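Local coordinates for single-stranded-DNA-specific exonuclease RecJ (Thermus thermophilus, PDB 2ZXR), which degrades single-stranded DNA in the 5' to 3' direction as a monomeric exonuclease that depends on divalent metal ions such as magnesium or manganese, at residues 88-93 and 286-291; 249-254 and 270-275. All blocks are in the same frame, centred on the assembly; numbering follows the deposited sequence.

Contact 1: residues 88-93 and 286-291; sequences GTAILV and RLLLTD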
# COMPACT_ATOMS: atom_id res chain seq x y z
N GLY A 88 13.05 1.05 19.49
CA GLY A 88 12.51 0.32 20.61
C GLY A 88 13.50 0.34 21.79
O GLY A 88 13.09 0.51 22.94
N THR A 89 14.79 0.14 21.56
CA THR A 89 15.67 0.20 22.73
C THR A 89 15.81 1.65 23.24
O THR A 89 15.90 1.87 24.45
CB THR A 89 17.08 -0.52 22.53
OG1 THR A 89 18.10 0.42 22.27
CG2 THR A 89 17.04 -1.55 21.46
N ALA A 90 15.75 2.64 22.35
CA ALA A 90 15.83 4.01 22.82
C ALA A 90 14.65 4.28 23.75
O ALA A 90 14.79 4.96 24.75
CB ALA A 90 15.84 5.00 21.66
N ILE A 91 13.49 3.72 23.43
CA ILE A 91 12.32 3.92 24.26
C ILE A 91 12.54 3.31 25.64
O ILE A 91 12.34 3.97 26.64
CB ILE A 91 11.04 3.26 23.62
CG1 ILE A 91 10.53 4.11 22.46
CG2 ILE A 91 9.91 3.13 24.66
CD1 ILE A 91 9.54 3.34 21.58
N LEU A 92 12.96 2.05 25.68
CA LEU A 92 13.17 1.42 26.97
C LEU A 92 14.31 2.04 27.75
O LEU A 92 14.17 2.22 28.96
CB LEU A 92 13.38 -0.09 26.78
CG LEU A 92 12.06 -0.71 26.30
CD1 LEU A 92 12.30 -2.07 25.73
CD2 LEU A 92 11.08 -0.79 27.46
N VAL A 93 15.42 2.38 27.09
CA VAL A 93 16.52 2.97 27.82
C VAL A 93 16.16 4.36 28.36
O VAL A 93 16.32 4.62 29.56
CB VAL A 93 17.81 3.05 26.96
CG1 VAL A 93 18.88 3.93 27.66
CG2 VAL A 93 18.36 1.61 26.73
N ARG A 286 22.96 6.23 19.49
CA ARG A 286 23.37 7.43 20.23
C ARG A 286 22.59 8.67 19.77
O ARG A 286 22.24 9.53 20.57
CB ARG A 286 24.90 7.65 20.09
CG ARG A 286 25.48 8.85 20.84
CD ARG A 286 25.24 8.77 22.37
NE ARG A 286 25.62 10.03 23.01
CZ ARG A 286 25.26 10.43 24.24
NH1 ARG A 286 24.51 9.67 25.03
NH2 ARG A 286 25.64 11.64 24.66
N LEU A 287 22.30 8.76 18.47
CA LEU A 287 21.58 9.90 17.99
C LEU A 287 20.22 9.98 18.70
O LEU A 287 19.75 11.07 19.02
CB LEU A 287 21.38 9.82 16.47
CG LEU A 287 20.45 10.91 15.87
CD1 LEU A 287 21.13 12.29 15.91
CD2 LEU A 287 20.08 10.54 14.43
N LEU A 288 19.63 8.83 18.97
CA LEU A 288 18.30 8.75 19.59
C LEU A 288 18.30 8.94 21.12
O LEU A 288 17.25 9.24 21.72
CB LEU A 288 17.64 7.39 19.26
CG LEU A 288 17.49 7.10 17.76
CD1 LEU A 288 16.82 5.77 17.54
CD2 LEU A 288 16.69 8.20 17.12
N LEU A 289 19.47 8.77 21.73
CA LEU A 289 19.62 8.89 23.18
C LEU A 289 20.16 10.23 23.70
O LEU A 289 19.92 10.59 24.86
CB LEU A 289 20.53 7.78 23.71
CG LEU A 289 20.06 6.33 23.55
CD1 LEU A 289 21.16 5.35 24.06
CD2 LEU A 289 18.77 6.16 24.33
N THR A 290 20.88 10.98 22.85
CA THR A 290 21.46 12.22 23.33
C THR A 290 20.50 13.41 23.44
O THR A 290 19.52 13.49 22.71
CB THR A 290 22.70 12.63 22.47
OG1 THR A 290 23.35 13.76 23.07
CG2 THR A 290 22.27 13.02 21.03
N ASP A 291 20.79 14.32 24.36
CA ASP A 291 19.98 15.52 24.56
C ASP A 291 20.86 16.72 24.20
O ASP A 291 20.45 17.87 24.32
CB ASP A 291 19.55 15.63 26.03
CG ASP A 291 18.55 14.55 26.45
OD1 ASP A 291 18.56 14.19 27.64
OD2 ASP A 291 17.75 14.07 25.61

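Contact 2: residues 249-254 and 270-275; sequences RLLAEA and PRINAA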
# COMPACT_ATOMS: atom_id res chain seq x y z
N ARG A 249 14.28 14.96 16.20
CA ARG A 249 13.79 16.19 15.61
C ARG A 249 14.77 16.69 14.53
O ARG A 249 14.39 17.03 13.43
CB ARG A 249 13.60 17.26 16.70
CG ARG A 249 13.29 18.61 16.13
CD ARG A 249 13.03 19.64 17.22
NE ARG A 249 13.07 20.98 16.65
CZ ARG A 249 12.88 22.10 17.34
NH1 ARG A 249 12.62 22.04 18.64
NH2 ARG A 249 12.95 23.27 16.72
N LEU A 250 16.06 16.69 14.85
CA LEU A 250 17.09 17.14 13.91
C LEU A 250 17.19 16.21 12.68
O LEU A 250 17.40 16.67 11.57
CB LEU A 250 18.44 17.23 14.65
CG LEU A 250 19.23 18.56 14.76
CD1 LEU A 250 18.31 19.77 15.02
CD2 LEU A 250 20.30 18.43 15.88
N LEU A 251 17.06 14.90 12.87
CA LEU A 251 17.15 14.03 11.70
C LEU A 251 15.95 14.36 10.80
O LEU A 251 16.09 14.50 9.58
CB LEU A 251 17.12 12.56 12.09
CG LEU A 251 17.13 11.52 10.97
CD1 LEU A 251 18.29 11.77 9.98
CD2 LEU A 251 17.27 10.13 11.62
N ALA A 252 14.77 14.51 11.41
CA ALA A 252 13.55 14.83 10.66
C ALA A 252 13.70 16.15 9.89
O ALA A 252 13.37 16.22 8.70
CB ALA A 252 12.37 14.90 11.61
N GLU A 253 14.17 17.21 10.54
CA GLU A 253 14.33 18.49 9.83
C GLU A 253 15.35 18.38 8.70
O GLU A 253 15.13 18.92 7.62
CB GLU A 253 14.76 19.58 10.79
CG GLU A 253 13.78 19.77 11.93
CD GLU A 253 14.23 20.82 12.93
OE1 GLU A 253 15.43 21.19 12.92
OE2 GLU A 253 13.37 21.28 13.72
N ALA A 254 16.43 17.65 8.94
CA ALA A 254 17.48 17.47 7.93
C ALA A 254 16.90 16.95 6.63
O ALA A 254 17.34 17.34 5.55
CB ALA A 254 18.58 16.48 8.43
N PRO A 270 15.62 4.99 6.46
CA PRO A 270 16.79 4.52 5.70
C PRO A 270 18.11 5.04 6.26
O PRO A 270 19.12 4.32 6.21
CB PRO A 270 16.52 5.02 4.28
CG PRO A 270 15.02 4.94 4.21
CD PRO A 270 14.60 5.54 5.55
N ARG A 271 18.13 6.26 6.79
CA ARG A 271 19.38 6.80 7.36
C ARG A 271 19.79 5.99 8.60
O ARG A 271 20.96 5.67 8.80
CB ARG A 271 19.22 8.25 7.79
CG ARG A 271 19.77 9.27 6.85
CD ARG A 271 18.81 9.57 5.74
NE ARG A 271 19.23 10.73 4.97
CZ ARG A 271 18.60 11.16 3.89
NH1 ARG A 271 17.52 10.53 3.47
NH2 ARG A 271 19.07 12.19 3.20
N ILE A 272 18.80 5.68 9.42
CA ILE A 272 19.03 4.91 10.61
C ILE A 272 19.44 3.48 10.23
O ILE A 272 20.39 2.92 10.80
CB ILE A 272 17.73 4.84 11.48
CG1 ILE A 272 17.39 6.23 12.02
CG2 ILE A 272 17.90 3.83 12.60
CD1 ILE A 272 16.08 6.31 12.77
N ASN A 273 18.75 2.89 9.25
CA ASN A 273 19.07 1.52 8.86
C ASN A 273 20.45 1.39 8.24
O ASN A 273 21.10 0.37 8.42
CB ASN A 273 18.03 0.93 7.88
CG ASN A 273 16.69 0.65 8.54
OD1 ASN A 273 16.62 0.36 9.74
ND2 ASN A 273 15.62 0.72 7.77
N ALA A 274 20.88 2.41 7.51
CA ALA A 274 22.19 2.37 6.87
C ALA A 274 23.30 2.25 7.88
O ALA A 274 24.30 1.59 7.63
CB ALA A 274 22.40 3.64 6.02
N ALA A 275 23.14 2.91 9.03
CA ALA A 275 24.16 2.89 10.08
C ALA A 275 24.33 1.46 10.55
O ALA A 275 25.44 0.95 10.69
CB ALA A 275 23.74 3.77 11.27

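Contact 1: residues 88-93 and 286-291
Leu289 lays one methyl, CD2, over the backbone of helix 83-98 between Ala90 and Val93, two residues a turn apart on the same flank. CD2 lies 3.9 Å from Ala90 CA and 4.0 Å from Val93 CG1, and it is the Leu289 atom that makes its close contacts. Leu289 does not start out aimed at the other helix; with CG beside the backbone N (chi1 -64°) and the chain then extended, the side chain swings round until its end reaches across. Val93 meets it with CG1, the branch set anti to its own backbone N (chi1 169°), and the two side chains cross at about a right angle. One turn back, Ala90 meets Leu288 methyl to methylene: Ala90 CB and Leu288 CB are 3.8 Å apart. The small alanine lets the backbones come close, with Ala90 CA 6.2 Å from Leu289 CA. No hydrogen bond joins the two segments, and the interface is wholly apolar. It falls at the C-terminal end of helix 281-289, where Arg286 O receives both Leu289 N and Thr290 N before Thr290 leaves helical geometry. Arg94, next in helix 83-98, adds a polar clasp at this end through a hydrogen bond to Leu288 O and a salt bridge to Asp291. Around the contact, Val93 also touches Val77 of the parallel-sheet strand 74-78, Ile91 and Leu92 touch helix 187-201, and Leu287 packs on helix 293-321; the pair thus joins helix 83-98, set against the parallel sheet and helix 187-201, to helix 281-289, which leans on helix 293-321.

Contact 2: residues 249-254 and 270-275
Leu251 carries the whole contact from the side of 249-254, both of its methyls meeting helix 261-277. Its first bond already points at that helix, and with CG anti to the backbone N (chi1 177°) the fork continues that way before the two methyls part company. CD2 rests against the Ile272 side chain, 3.9 Å from Ile272 CG1 and 4.2 Å from Ile272 CD1, while Leu251 CD1 approaches the root of the neighbouring arginine, 4.2 Å from Arg271 CB. Ile272 reaches back with its longer branch, and the two side chains run across each other at a slant. Even at their closest the backbones stay well apart, Leu251 CA lying 8.7 Å from Arg271 CA, so the gap is spanned by side-chain atoms, without a hydrogen bond between the segments. Next along, Ala252 packs on Ile240 and Tyr257. Glu253 OE2 takes a nearly straight (172°) salt-bridge hydrogen bond of 3.0 Å from Arg249 NE, one turn earlier in the same helix. Ala254 touches Val300 and His304 of helix 293-321. On the other helix, Arg271 NH1 is held by Arg267 O of the preceding turn. Ile272 also touches Ala83 and Leu86 of helix 83-98, its side chain about 7 Å from that of Asp82, a manganese ligand, and Asn273 OD1 accepts a hydrogen bond from Ala83 N. This apolar packing joins helix 246-254 to helix 261-277, whose Asn273 touches Asp82, and lies beside the metal site of a DHH-family phosphoesterase: the Ile272 side chain is about 12 Å from the bound magnesium ion, and two metal ions are thought to be needed for activity.

Overall arrangement
From the N terminus, the chain passes through strand 74-78 and the metal-binding aspartates into helix 83-98, which supplies the first half of contact 1. It completes the parallel sheet and runs through several helices to helix 246-254, which opens contact 2. Contact 2 closes a short loop of 15 residues onto helix 261-277, and helix 281-289 follows directly to close the much longer loop of contact 1, 192 residues, with contact 2 nested inside. The centres lie about 13 Å apart, and the two meet where Leu287 CD2 is 4.0 Å from Leu251 CD2. Together they tie the metal-bearing core to the helices leading into helix 293-321.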